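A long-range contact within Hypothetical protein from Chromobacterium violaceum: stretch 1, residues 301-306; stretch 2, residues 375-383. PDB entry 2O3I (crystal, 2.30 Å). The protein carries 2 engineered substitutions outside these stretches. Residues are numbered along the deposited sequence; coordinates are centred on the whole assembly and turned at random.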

# COMPACT_ATOMS: atom_id res chain seq x y z
N SER A 301 4.37 -25.78 5.16
CA SER A 301 4.93 -26.47 6.30
C SER A 301 6.42 -26.11 6.27
O SER A 301 7.06 -26.18 5.23
CB SER A 301 4.73 -27.97 6.17
OG SER A 301 3.34 -28.27 6.23
N LEU A 302 6.96 -25.73 7.42
CA LEU A 302 8.36 -25.32 7.50
C LEU A 302 9.23 -26.17 8.43
O LEU A 302 10.45 -26.26 8.23
CB LEU A 302 8.41 -23.85 7.93
CG LEU A 302 7.68 -22.90 6.98
CD1 LEU A 302 7.46 -21.55 7.66
CD2 LEU A 302 8.48 -22.74 5.69
N LEU A 303 8.62 -26.77 9.44
CA LEU A 303 9.36 -27.61 10.37
C LEU A 303 8.53 -28.81 10.82
O LEU A 303 7.30 -28.78 10.83
CB LEU A 303 9.77 -26.83 11.61
CG LEU A 303 10.59 -25.55 11.48
CD1 LEU A 303 9.68 -24.36 11.21
CD2 LEU A 303 11.37 -25.34 12.77
N ALA A 304 9.24 -29.88 11.19
CA ALA A 304 8.62 -31.10 11.69
C ALA A 304 9.38 -31.47 12.96
O ALA A 304 10.59 -31.67 12.94
CB ALA A 304 8.74 -32.22 10.65
N TRP A 305 8.65 -31.55 14.07
CA TRP A 305 9.25 -31.87 15.36
C TRP A 305 8.77 -33.17 15.98
O TRP A 305 7.58 -33.45 16.03
CB TRP A 305 8.97 -30.76 16.38
CG TRP A 305 9.80 -29.52 16.26
CD1 TRP A 305 9.46 -28.35 15.63
CD2 TRP A 305 11.10 -29.30 16.82
NE1 TRP A 305 10.47 -27.43 15.77
CE2 TRP A 305 11.49 -27.98 16.49
CE3 TRP A 305 11.98 -30.10 17.57
CZ2 TRP A 305 12.72 -27.44 16.89
CZ3 TRP A 305 13.20 -29.56 17.96
CH2 TRP A 305 13.56 -28.24 17.62
N ASP A 306 9.73 -33.96 16.46
CA ASP A 306 9.44 -35.21 17.15
C ASP A 306 9.65 -34.86 18.62
O ASP A 306 10.74 -34.45 19.01
CB ASP A 306 10.41 -36.32 16.74
CG ASP A 306 10.14 -37.62 17.48
OD1 ASP A 306 10.06 -37.60 18.73
OD2 ASP A 306 10.02 -38.67 16.82
N ASP A 375 16.17 -16.95 7.92
CA ASP A 375 15.49 -15.82 8.54
C ASP A 375 14.04 -16.17 8.87
O ASP A 375 13.57 -15.93 9.98
CB ASP A 375 15.52 -14.60 7.61
CG ASP A 375 16.91 -14.02 7.45
OD1 ASP A 375 17.09 -13.13 6.58
OD2 ASP A 375 17.83 -14.44 8.18
N GLU A 376 13.33 -16.74 7.90
CA GLU A 376 11.94 -17.10 8.10
C GLU A 376 11.81 -18.09 9.25
O GLU A 376 10.97 -17.93 10.13
CB GLU A 376 11.35 -17.69 6.82
CG GLU A 376 9.88 -18.09 6.92
CD GLU A 376 8.94 -16.90 6.87
OE1 GLU A 376 7.72 -17.09 7.07
OE2 GLU A 376 9.41 -15.76 6.62
N LEU A 377 12.65 -19.11 9.23
CA LEU A 377 12.65 -20.13 10.27
C LEU A 377 13.01 -19.53 11.63
O LEU A 377 12.52 -19.97 12.66
CB LEU A 377 13.63 -21.24 9.92
CG LEU A 377 13.29 -22.02 8.65
CD1 LEU A 377 14.54 -22.70 8.13
CD2 LEU A 377 12.19 -23.02 8.94
N ALA A 378 13.89 -18.53 11.62
CA ALA A 378 14.31 -17.86 12.85
C ALA A 378 13.09 -17.25 13.53
O ALA A 378 12.95 -17.31 14.75
CB ALA A 378 15.34 -16.78 12.53
N GLN A 379 12.21 -16.66 12.73
CA GLN A 379 11.00 -16.05 13.26
C GLN A 379 10.13 -17.11 13.91
O GLN A 379 9.35 -16.82 14.82
CB GLN A 379 10.23 -15.37 12.13
CG GLN A 379 11.02 -14.29 11.41
CD GLN A 379 10.36 -13.85 10.11
OE1 GLN A 379 10.83 -12.92 9.44
NE2 GLN A 379 9.28 -14.53 9.74
N LEU A 380 10.27 -18.35 13.45
CA LEU A 380 9.50 -19.46 14.01
C LEU A 380 10.27 -20.19 15.11
O LEU A 380 9.95 -21.33 15.46
CB LEU A 380 9.10 -20.45 12.92
CG LEU A 380 7.90 -20.09 12.05
CD1 LEU A 380 8.27 -19.01 11.04
CD2 LEU A 380 7.41 -21.34 11.34
N GLY A 381 11.29 -19.53 15.65
CA GLY A 381 12.05 -20.13 16.74
C GLY A 381 13.22 -21.05 16.44
O GLY A 381 13.97 -21.40 17.36
N TYR A 382 13.40 -21.48 15.19
CA TYR A 382 14.53 -22.36 14.88
C TYR A 382 15.70 -21.53 14.39
O TYR A 382 15.63 -20.89 13.35
CB TYR A 382 14.18 -23.40 13.82
CG TYR A 382 15.35 -24.30 13.47
CD1 TYR A 382 16.12 -24.07 12.32
CD2 TYR A 382 15.73 -25.33 14.32
CE1 TYR A 382 17.24 -24.87 12.04
CE2 TYR A 382 16.84 -26.13 14.05
CZ TYR A 382 17.59 -25.89 12.92
OH TYR A 382 18.68 -26.69 12.67
N LEU A 383 16.79 -21.55 15.15
CA LEU A 383 17.97 -20.78 14.78
C LEU A 383 19.19 -21.67 14.55
O LEU A 383 20.33 -21.20 14.60
CB LEU A 383 18.26 -19.72 15.85
CG LEU A 383 17.20 -18.62 16.00
CD1 LEU A 383 16.00 -19.13 16.77
CD2 LEU A 383 17.81 -17.43 16.73

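Contacts between segments far apart in sequence often rest on shape and hydrophobicity alone. The pairing of residues 301-306 with residues 375-383 is a compact example. At least 74 positions separate any two residues that touch, no hydrogen bond crosses between the stretches, and the surface buried, 296 Å² summed over both sides, comes mainly from leucine and aromatic residues.

The backbone arrangement sets the terms. Stretch 1 is a strand; stretch 2 enters as the last part of a helix and continues into loop. The strand and helix axes run at 56° to each other and approach to 9.6 Å, a spacing that leaves room for side chains between them. The nearest CA atoms belong to L302 and L377, 7.3 Å apart. Within stretch 2 several backbone groups are paired locally: Q379 N donates to D375 O at 3.2 Å, in the helical pattern, and as the chain turns, G381 N reaches A378 O at 2.9 Å and Y382 N reaches L377 O at 3.1 Å. This turn passes through G381, whose positive phi would jam a CB against the carbonyl oxygen of L380; glycine is called for by the backbone itself, not by the neighbouring strand.

Aliphatic packing forms the centre of the contact. A regular strand alternates its side chains, but L302 and L303, though consecutive, both point toward stretch 2. The backbone shows how: L302 has a psi of -27°, far from the extended value of about 130° found at S301, and this local twist lets two neighbours face the same way. Each of these leucines touches three residues of stretch 2, and L303 meets helix and loop alike. Its CD1 lies 3.6 Å from CD2 of L377 and 3.8 Å from CD2 of L380, while its CD2 lies 3.6 Å from CB of Y382, so the two methyls of one fork serve helix and loop together. L302 places CD1 3.7 Å from CD2 of L380, and its CB is 4.0 Å from CD2 of L377. Although the CA-to-CB bond of L377 points sideways, the end of its side chain comes nearer the strand, bringing CD2 within reach of both leucines. These are van der Waals distances, and the gain comes from removing hydrocarbon from water.

Even a charged residue can contribute its aliphatic portion. CG of E376 lies 4.3 Å from CD1 of L302, a contact between carbons.

The aromatic contact is looser. The CA-to-CB bond of W305 points sideways, but the end of its side chain comes nearer to stretch 2, where CZ2 lies 4.5 Å from CD2 of Y382. The rings meet obliquely, at the outer limit of contact, and CD2 of L303 also approaches the tyrosine ring obliquely. Y382 thus joins the leucine cluster through its CB and extends it toward W305 through its ring, while its hydroxyl is hydrogen-bonded to a residue just outside one of the stretches.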